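Side-chain contacts in vibralactone Cyclase (Boreostereum vibrans, PDB 6KD0), which catalyses the cyclization that forms the fused bicyclic beta-lactone of vibralactone, using an alpha/beta hydrolase fold: residues A[43-46]-A[47-51]; A[307-310]-A[311-315]; A[219-222]-A[223-226]. All coordinates share one frame; numbering follows the deposited sequence.

Contact 1. Residues A[43-46]-A[47-51]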
ATOM      1  N   ASP A  43      15.741  -7.191  -4.444  1.00 18.38           N
ATOM      2  CA  ASP A  43      16.912  -6.311  -4.507  1.00 24.35           C
ATOM      3  C   ASP A  43      17.629  -6.381  -5.858  1.00 26.19           C
ATOM      4  O   ASP A  43      18.210  -5.385  -6.315  1.00 26.84           O
ATOM      5  CB  ASP A  43      17.881  -6.671  -3.381  1.00 20.47           C
ATOM      6  CG  ASP A  43      19.085  -5.751  -3.326  1.00 32.64           C
ATOM      7  OD1 ASP A  43      18.906  -4.540  -3.071  1.00 31.14           O
ATOM      8  OD2 ASP A  43      20.213  -6.249  -3.538  1.00 33.81           O
ATOM      9  N   GLU A  44      17.623  -7.546  -6.502  1.00 25.57           N
ATOM     10  CA  GLU A  44      18.484  -7.804  -7.652  1.00 28.56           C
ATOM     11  C   GLU A  44      17.737  -7.801  -8.972  1.00 26.61           C
ATOM     12  O   GLU A  44      18.344  -7.540 -10.017  1.00 23.51           O
ATOM     13  CB  GLU A  44      19.208  -9.149  -7.469  1.00 29.11           C
ATOM     14  CG  GLU A  44      20.277  -9.093  -6.372  1.00 28.84           C
ATOM     15  CD  GLU A  44      20.703 -10.459  -5.829  1.00 38.21           C
ATOM     16  OE1 GLU A  44      20.427 -11.496  -6.472  1.00 42.09           O
ATOM     17  OE2 GLU A  44      21.312 -10.492  -4.740  1.00 34.71           O
ATOM     18  N   VAL A  45      16.435  -8.070  -8.951  1.00 23.04           N
ATOM     19  CA  VAL A  45      15.684  -8.219 -10.184  1.00 19.99           C
ATOM     20  C   VAL A  45      14.543  -7.209 -10.225  1.00 23.86           C
ATOM     21  O   VAL A  45      14.465  -6.397 -11.151  1.00 20.42           O
ATOM     22  CB  VAL A  45      15.151  -9.658 -10.356  1.00 25.61           C
ATOM     23  CG1 VAL A  45      14.309  -9.758 -11.635  1.00 25.64           C
ATOM     24  CG2 VAL A  45      16.306 -10.645 -10.425  1.00 25.61           C
ATOM     25  N   VAL A  46      13.658  -7.228  -9.223  1.00 18.64           N
ATOM     26  CA  VAL A  46      12.404  -6.484  -9.373  1.00 21.13           C
ATOM     27  C   VAL A  46      12.661  -4.981  -9.383  1.00 19.85           C
ATOM     28  O   VAL A  46      12.223  -4.269 -10.296  1.00 20.50           O
ATOM     29  CB  VAL A  46      11.394  -6.876  -8.280  1.00 21.91           C
ATOM     30  CG1 VAL A  46      10.111  -6.121  -8.485  1.00 21.41           C
ATOM     31  CG2 VAL A  46      11.123  -8.364  -8.323  1.00 22.87           C
ATOM     32  N   ILE A  47      13.368  -4.472  -8.382  1.00 23.56           N
ATOM     33  CA  ILE A  47      13.566  -3.025  -8.291  1.00 20.44           C
ATOM     34  C   ILE A  47      14.519  -2.553  -9.387  1.00 22.14           C
ATOM     35  O   ILE A  47      14.229  -1.527 -10.020  1.00 20.70           O
ATOM     36  CB  ILE A  47      14.050  -2.603  -6.893  1.00 20.35           C
ATOM     37  CG1 ILE A  47      12.978  -2.946  -5.849  1.00 20.27           C
ATOM     38  CG2 ILE A  47      14.312  -1.088  -6.848  1.00 21.13           C
ATOM     39  CD1 ILE A  47      13.450  -2.823  -4.423  1.00 25.16           C
ATOM     40  N   PRO A  48      15.643  -3.236  -9.665  1.00 19.29           N
ATOM     41  CA  PRO A  48      16.482  -2.778 -10.791  1.00 20.47           C
ATOM     42  C   PRO A  48      15.738  -2.719 -12.109  1.00 22.28           C
ATOM     43  O   PRO A  48      15.885  -1.736 -12.852  1.00 22.97           O
ATOM     44  CB  PRO A  48      17.621  -3.807 -10.813  1.00 24.58           C
ATOM     45  CG  PRO A  48      17.754  -4.188  -9.390  1.00 24.02           C
ATOM     46  CD  PRO A  48      16.324  -4.300  -8.909  1.00 21.44           C
ATOM     47  N   ASN A  49      14.913  -3.721 -12.412  1.00 21.28           N
ATOM     48  CA  ASN A  49      14.170  -3.721 -13.674  1.00 21.28           C
ATOM     49  C   ASN A  49      13.072  -2.657 -13.681  1.00 21.40           C
ATOM     50  O   ASN A  49      12.840  -1.992 -14.705  1.00 22.27           O
ATOM     51  CB  ASN A  49      13.563  -5.104 -13.931  1.00 28.07           C
ATOM     52  CG  ASN A  49      14.603  -6.147 -14.338  1.00 32.58           C
ATOM     53  OD1 ASN A  49      15.775  -5.845 -14.568  1.00 29.72           O
ATOM     54  ND2 ASN A  49      14.165  -7.392 -14.423  1.00 31.32           N
ATOM     55  N   LEU A  50      12.379  -2.478 -12.553  1.00 21.94           N
ATOM     56  CA  LEU A  50      11.398  -1.395 -12.447  1.00 20.57           C
ATOM     57  C   LEU A  50      12.062  -0.045 -12.684  1.00 20.11           C
ATOM     58  O   LEU A  50      11.571   0.784 -13.464  1.00 21.83           O
ATOM     59  CB  LEU A  50      10.744  -1.425 -11.063  1.00 19.57           C
ATOM     60  CG  LEU A  50       9.268  -1.065 -10.877  1.00 28.21           C
ATOM     61  CD1 LEU A  50       9.044  -0.349  -9.532  1.00 26.17           C
ATOM     62  CD2 LEU A  50       8.678  -0.290 -12.043  1.00 21.95           C
ATOM     63  N   ASN A  51      13.206   0.179 -12.043  1.00 19.49           N
ATOM     64  CA  ASN A  51      13.878   1.461 -12.174  1.00 20.35           C
ATOM     65  C   ASN A  51      14.386   1.668 -13.584  1.00 24.32           C
ATOM     66  O   ASN A  51      14.312   2.779 -14.107  1.00 21.38           O
ATOM     67  CB  ASN A  51      15.019   1.570 -11.175  1.00 24.20           C
ATOM     68  CG  ASN A  51      14.515   1.812  -9.790  1.00 22.99           C
ATOM     69  OD1 ASN A  51      13.303   1.965  -9.596  1.00 24.62           O
ATOM     70  ND2 ASN A  51      15.408   1.833  -8.819  1.00 23.43           N
TER
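Val45 and Asn49 lie side by side, one turn apart on helix 35-54, at the place where Pro48 kinks it and residues 43-46 widen into a pi-type turn. Two backbone hydrogen bonds carry the helix past the proline. Asn49 N reaches Val45 O at 3.0 Å, and Leu50 N reaches Val46 O at 2.9 Å with an N-H...O angle of 162°. Pro48 has no N-H to offer to the turn before it; its ring lies against the carbonyls there instead, with CG 3.3 Å from Asp43 O and CD 3.6 Å from Val45 O.

The side chains divide between two sides of the helix. Val46 and Leu50 are buried, Val46 against Leu316 and Leu50 against Met315 and Arg318, while Ile47 packs on Met113. On the more exposed side, Val45 and Asn49 run in the same direction. Asn49 turns its CG back beside its own backbone N, chi1 -73°, which carries the amide over the preceding turn: CG lies 3.2 Å from Val45 O, and ND2 rests 3.7 Å from Val45 CG1.

Contact 2. Residues A[307-310]-A[311-315]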
ATOM      1  N   PRO A 307      -9.413  -7.261 -13.457  1.00 25.02           N
ATOM      2  CA  PRO A 307      -9.624  -8.705 -13.604  1.00 24.66           C
ATOM      3  C   PRO A 307      -8.480  -9.374 -14.351  1.00 22.50           C
ATOM      4  O   PRO A 307      -7.798  -8.765 -15.177  1.00 25.71           O
ATOM      5  CB  PRO A 307     -10.937  -8.812 -14.393  1.00 29.63           C
ATOM      6  CG  PRO A 307     -11.247  -7.457 -14.901  1.00 25.60           C
ATOM      7  CD  PRO A 307     -10.420  -6.450 -14.165  1.00 23.03           C
ATOM      8  N   GLY A 308      -8.272 -10.648 -14.031  1.00 24.15           N
ATOM      9  CA  GLY A 308      -7.339 -11.486 -14.765  1.00 25.13           C
ATOM     10  C   GLY A 308      -5.869 -11.173 -14.578  1.00 24.01           C
ATOM     11  O   GLY A 308      -5.043 -11.681 -15.351  1.00 22.14           O
ATOM     12  N   VAL A 309      -5.506 -10.354 -13.596  1.00 21.81           N
ATOM     13  CA  VAL A 309      -4.086 -10.124 -13.326  1.00 21.67           C
ATOM     14  C   VAL A 309      -3.779 -10.384 -11.856  1.00 24.47           C
ATOM     15  O   VAL A 309      -4.652 -10.209 -10.987  1.00 21.43           O
ATOM     16  CB  VAL A 309      -3.651  -8.711 -13.744  1.00 20.37           C
ATOM     17  CG1 VAL A 309      -3.523  -8.661 -15.259  1.00 23.67           C
ATOM     18  CG2 VAL A 309      -4.638  -7.683 -13.261  1.00 23.48           C
ATOM     19  N   PRO A 310      -2.559 -10.804 -11.545  1.00 20.46           N
ATOM     20  CA  PRO A 310      -2.225 -11.209 -10.179  1.00 19.22           C
ATOM     21  C   PRO A 310      -1.800 -10.043  -9.285  1.00 22.25           C
ATOM     22  O   PRO A 310      -1.585  -8.906  -9.711  1.00 19.53           O
ATOM     23  CB  PRO A 310      -1.062 -12.173 -10.402  1.00 21.46           C
ATOM     24  CG  PRO A 310      -0.358 -11.591 -11.573  1.00 21.37           C
ATOM     25  CD  PRO A 310      -1.465 -11.118 -12.484  1.00 19.45           C
ATOM     26  N   HIS A 311      -1.672 -10.380  -8.009  1.00 21.50           N
ATOM     27  CA  HIS A 311      -1.154  -9.504  -6.962  1.00 22.10           C
ATOM     28  C   HIS A 311       0.167  -8.861  -7.365  1.00 24.22           C
ATOM     29  O   HIS A 311       1.149  -9.555  -7.651  1.00 21.10           O
ATOM     30  CB  HIS A 311      -0.975 -10.347  -5.702  1.00 19.78           C
ATOM     31  CG  HIS A 311      -0.774  -9.562  -4.443  1.00 19.60           C
ATOM     32  ND1 HIS A 311      -1.821  -9.174  -3.636  1.00 20.92           N
ATOM     33  CD2 HIS A 311       0.356  -9.166  -3.814  1.00 21.19           C
ATOM     34  CE1 HIS A 311      -1.346  -8.558  -2.568  1.00 19.07           C
ATOM     35  NE2 HIS A 311      -0.028  -8.539  -2.654  1.00 18.07           N
ATOM     36  N   ALA A 312       0.184  -7.529  -7.397  1.00 20.52           N
ATOM     37  CA  ALA A 312       1.394  -6.747  -7.648  1.00 24.70           C
ATOM     38  C   ALA A 312       1.957  -6.946  -9.044  1.00 24.04           C
ATOM     39  O   ALA A 312       3.171  -6.789  -9.241  1.00 22.62           O
ATOM     40  CB  ALA A 312       2.495  -7.064  -6.633  1.00 24.79           C
ATOM     41  N   PHE A 313       1.108  -7.313 -10.015  1.00 20.42           N
ATOM     42  CA  PHE A 313       1.590  -7.498 -11.381  1.00 20.43           C
ATOM     43  C   PHE A 313       2.183  -6.215 -11.944  1.00 21.19           C
ATOM     44  O   PHE A 313       3.050  -6.276 -12.820  1.00 20.94           O
ATOM     45  CB  PHE A 313       0.463  -7.981 -12.287  1.00 20.49           C
ATOM     46  CG  PHE A 313      -0.369  -6.859 -12.838  1.00 21.41           C
ATOM     47  CD1 PHE A 313      -1.367  -6.279 -12.069  1.00 22.82           C
ATOM     48  CD2 PHE A 313      -0.132  -6.366 -14.113  1.00 23.09           C
ATOM     49  CE1 PHE A 313      -2.128  -5.228 -12.575  1.00 22.98           C
ATOM     50  CE2 PHE A 313      -0.881  -5.318 -14.614  1.00 24.33           C
ATOM     51  CZ  PHE A 313      -1.877  -4.750 -13.844  1.00 23.09           C
ATOM     52  N   HIS A 314       1.729  -5.042 -11.468  1.00 20.78           N
ATOM     53  CA  HIS A 314       2.255  -3.792 -12.005  1.00 19.58           C
ATOM     54  C   HIS A 314       3.651  -3.468 -11.496  1.00 18.51           C
ATOM     55  O   HIS A 314       4.336  -2.655 -12.114  1.00 20.81           O
ATOM     56  CB  HIS A 314       1.281  -2.631 -11.734  1.00 22.54           C
ATOM     57  CG  HIS A 314       1.421  -1.981 -10.392  1.00 21.55           C
ATOM     58  ND1 HIS A 314       1.065  -2.605  -9.216  1.00 23.56           N
ATOM     59  CD2 HIS A 314       1.819  -0.734 -10.048  1.00 21.69           C
ATOM     60  CE1 HIS A 314       1.266  -1.781  -8.205  1.00 21.89           C
ATOM     61  NE2 HIS A 314       1.725  -0.639  -8.682  1.00 18.50           N
ATOM     62  N   MET A 315       4.098  -4.086 -10.402  1.00 20.88           N
ATOM     63  CA  MET A 315       5.458  -3.888  -9.910  1.00 20.19           C
ATOM     64  C   MET A 315       6.444  -4.816 -10.584  1.00 20.20           C
ATOM     65  O   MET A 315       7.630  -4.486 -10.706  1.00 22.03           O
ATOM     66  CB  MET A 315       5.529  -4.128  -8.400  1.00 17.39           C
ATOM     67  CG  MET A 315       4.670  -3.183  -7.575  1.00 22.60           C
ATOM     68  SD  MET A 315       5.159  -1.454  -7.712  1.00 22.16           S
ATOM     69  CE  MET A 315       6.727  -1.494  -6.840  1.00 28.04           C
TER
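Pro310 O accepts the backbone N-H of Phe313 at 3.1 Å, closing a type II beta turn from Pro310 to Phe313. The bond is bent, 147° at the hydrogen, and the donor stands well above the carbonyl plane. The same oxygen lies at the edge of the Phe313 ring, 3.5 Å from CD1, so the ring's rim and the backbone N-H both approach this one carbonyl.

The side chains fold over the turn. Phe313 has its CG between its own backbone N and carbonyl carbon, chi1 85°, and this swings the ring back toward Val309. Val309 CB sits over one face in a CH-pi contact, 3.9 Å from the ring centroid, and its CG2 methyl lies over the same face, 3.6 Å from Phe313 CE1. CB of the next residue, His314, lies over the opposite face, so the ring is held between two aliphatic groups. Pro310 crosses Phe313 at about a right angle, its CD 3.7 Å from Phe313 CB. Phe18 and Leu322 also touch Val309, and Ala323 touches Phe313; the whole turn is buried.

His311, at the second position of the turn, takes part in a different set of contacts. Its ND1 is hydrogen-bonded to Asp281 OD2 and its NE2 to Ser177 OG, and Ala312 then takes the N-cap position before helix 313-316. This is the arrangement of the histidine loop in alpha/beta hydrolases, and Ser177, His311 and Asp281 are consistent with their Ser-His-Asp catalytic triad.

Contact 3. Residues A[219-222]-A[223-226]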
ATOM      1  N   GLU A 219     -16.962 -15.674  11.409  1.00 37.18           N
ATOM      2  CA  GLU A 219     -17.705 -16.798  10.843  1.00 38.24           C
ATOM      3  C   GLU A 219     -18.719 -16.334   9.802  1.00 30.18           C
ATOM      4  O   GLU A 219     -18.815 -16.915   8.714  1.00 35.03           O
ATOM      5  CB  GLU A 219     -18.397 -17.580  11.962  1.00 36.11           C
ATOM      6  CG  GLU A 219     -18.839 -18.984  11.556  1.00 42.57           C
ATOM      7  CD  GLU A 219     -17.676 -19.889  11.178  1.00 50.79           C
ATOM      8  OE1 GLU A 219     -16.614 -19.834  11.843  1.00 47.42           O
ATOM      9  OE2 GLU A 219     -17.838 -20.671  10.216  1.00 52.85           O
ATOM     10  N   GLU A 220     -19.458 -15.265  10.102  1.00 32.60           N
ATOM     11  CA  GLU A 220     -20.527 -14.826   9.211  1.00 34.40           C
ATOM     12  C   GLU A 220     -20.014 -14.406   7.841  1.00 38.88           C
ATOM     13  O   GLU A 220     -20.808 -14.325   6.897  1.00 36.92           O
ATOM     14  CB  GLU A 220     -21.284 -13.655   9.824  1.00 42.82           C
ATOM     15  CG  GLU A 220     -20.427 -12.418   9.955  1.00 42.08           C
ATOM     16  CD  GLU A 220     -20.900 -11.478  11.028  1.00 51.31           C
ATOM     17  OE1 GLU A 220     -21.877 -10.741  10.773  1.00 57.52           O
ATOM     18  OE2 GLU A 220     -20.289 -11.473  12.121  1.00 60.82           O
ATOM     19  N   TYR A 221     -18.720 -14.114   7.714  1.00 36.76           N
ATOM     20  CA  TYR A 221     -18.156 -13.700   6.438  1.00 34.65           C
ATOM     21  C   TYR A 221     -17.338 -14.776   5.755  1.00 38.26           C
ATOM     22  O   TYR A 221     -16.808 -14.517   4.670  1.00 35.26           O
ATOM     23  CB  TYR A 221     -17.265 -12.463   6.608  1.00 34.08           C
ATOM     24  CG  TYR A 221     -17.961 -11.275   7.205  1.00 34.04           C
ATOM     25  CD1 TYR A 221     -19.203 -10.868   6.744  1.00 40.82           C
ATOM     26  CD2 TYR A 221     -17.369 -10.549   8.225  1.00 38.49           C
ATOM     27  CE1 TYR A 221     -19.838  -9.774   7.290  1.00 42.64           C
ATOM     28  CE2 TYR A 221     -17.994  -9.454   8.781  1.00 40.96           C
ATOM     29  CZ  TYR A 221     -19.229  -9.069   8.309  1.00 45.41           C
ATOM     30  OH  TYR A 221     -19.861  -7.974   8.863  1.00 56.16           O
ATOM     31  N   LYS A 222     -17.203 -15.965   6.347  1.00 30.48           N
ATOM     32  CA  LYS A 222     -16.280 -16.932   5.762  1.00 35.91           C
ATOM     33  C   LYS A 222     -16.727 -17.359   4.372  1.00 44.96           C
ATOM     34  O   LYS A 222     -15.894 -17.696   3.521  1.00 42.88           O
ATOM     35  CB  LYS A 222     -16.113 -18.138   6.677  1.00 37.03           C
ATOM     36  CG  LYS A 222     -15.169 -17.874   7.826  1.00 34.08           C
ATOM     37  CD  LYS A 222     -14.979 -19.113   8.665  1.00 41.38           C
ATOM     38  CE  LYS A 222     -14.021 -18.859   9.812  1.00 44.58           C
ATOM     39  NZ  LYS A 222     -14.141 -19.916  10.856  1.00 53.75           N
ATOM     40  N   SER A 223     -18.042 -17.293   4.140  1.00 39.46           N
ATOM     41  CA  SER A 223     -18.639 -17.662   2.830  1.00 46.12           C
ATOM     42  C   SER A 223     -18.236 -16.636   1.764  1.00 46.94           C
ATOM     43  O   SER A 223     -18.142 -17.025   0.582  1.00 53.41           O
ATOM     44  CB  SER A 223     -20.137 -17.785   2.936  1.00 48.58           C
ATOM     45  OG  SER A 223     -20.520 -19.138   3.132  1.00 53.67           O
ATOM     46  N   CYS A 224     -18.007 -15.380   2.166  1.00 44.27           N
ATOM     47  CA  CYS A 224     -17.620 -14.342   1.208  1.00 45.31           C
ATOM     48  C   CYS A 224     -16.226 -14.577   0.648  1.00 43.19           C
ATOM     49  O   CYS A 224     -15.884 -14.038  -0.414  1.00 37.57           O
ATOM     50  CB  CYS A 224     -17.627 -12.956   1.852  1.00 44.03           C
ATOM     51  SG  CYS A 224     -19.103 -12.514   2.753  1.00 53.97           S
ATOM     52  N   ILE A 225     -15.388 -15.314   1.375  1.00 36.56           N
ATOM     53  CA  ILE A 225     -13.972 -15.423   1.029  1.00 37.50           C
ATOM     54  C   ILE A 225     -13.879 -16.629   0.099  1.00 39.18           C
ATOM     55  O   ILE A 225     -13.730 -17.774   0.535  1.00 44.75           O
ATOM     56  CB  ILE A 225     -13.069 -15.548   2.259  1.00 35.55           C
ATOM     57  CG1 ILE A 225     -12.988 -14.269   3.124  1.00 31.62           C
ATOM     58  CG2 ILE A 225     -11.638 -15.826   1.818  1.00 32.88           C
ATOM     59  CD1 ILE A 225     -14.154 -13.319   3.148  1.00 35.33           C
ATOM     60  N   LYS A 226     -14.005 -16.370  -1.201  1.00 31.14           N
ATOM     61  CA  LYS A 226     -13.812 -17.421  -2.192  1.00 33.74           C
ATOM     62  C   LYS A 226     -12.414 -17.416  -2.792  1.00 30.09           C
ATOM     63  O   LYS A 226     -11.908 -18.482  -3.148  1.00 25.61           O
ATOM     64  CB  LYS A 226     -14.851 -17.296  -3.314  1.00 35.64           C
ATOM     65  CG  LYS A 226     -16.054 -18.219  -3.143  1.00 40.98           C
ATOM     66  CD  LYS A 226     -17.159 -17.556  -2.348  1.00 51.15           C
ATOM     67  CE  LYS A 226     -18.337 -18.503  -2.156  1.00 55.15           C
ATOM     68  NZ  LYS A 226     -18.127 -19.442  -1.018  1.00 59.71           N
TER
HETATM   69  O   HOH W   1     -20.208 -17.344   6.180  1.00 38.77           O
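Tyr221 O lies at the close-packed centre of a run of i to i+3 turns in the 219-226 loop. Cys224 N donates to it at 2.9 Å, with the hydrogen bond bent to 136°, while Ile225 CD1 comes within 3.3 Å of the same oxygen. Cys224 SG, placed beside its own backbone N at chi1 -50°, turns back toward Tyr221 and stops 4.3 Å from Tyr221 CB, in an oblique position relative to the ring. One residue on, Ile225 N donates to Lys222 O at 3.2 Å. In both of these i to i+3 bonds the donor stands far above the carbonyl plane. Glu220 CG lies over the centre of one face of the Tyr221 ring.

The solvent side is held by lysine side chains and a water. Lys222 extends its chain back along the loop, and NZ forms a salt bridge with Glu219 OE1 at 2.7 Å, meeting the carboxylate on its syn side but tilted 33° out of its plane. A water bridges the two segments by donating to Glu219 O and accepting from Ser223 N at 3.0 Å. Lys226 curls back so that its NZ meets Ser223 O in the carbonyl plane, on a lone pair, at 2.9 Å.

The loop joins strand 203-207 to helix 227-230, and its less exposed side rests on helix 284-296: Tyr221 packs on Leu289 and Leu293, Ile225 on Leu289, and Lys226 N is hydrogen-bonded to Asp285.

In the fold
Along the chain, contact 1 comes first, contact 3 next and contact 2 last. Contacts 1 and 2 are neighbours in space, with centres about 17 Å apart: Val46 CG1 packs on Met315 O at 3.7 Å, so helix 35-54 lies directly against the short helix that follows the histidine turn. Contact 3 stands apart on the surface, its centre about 23 Å from that of contact 2 and about 37 Å from that of contact 1. It follows strand 203-207, whereas contact 2 begins at the end of edge strand 301-307 of the same mixed sheet. Helix 35-54 thus borders the probable catalytic region, while contact 3 lies on the periphery.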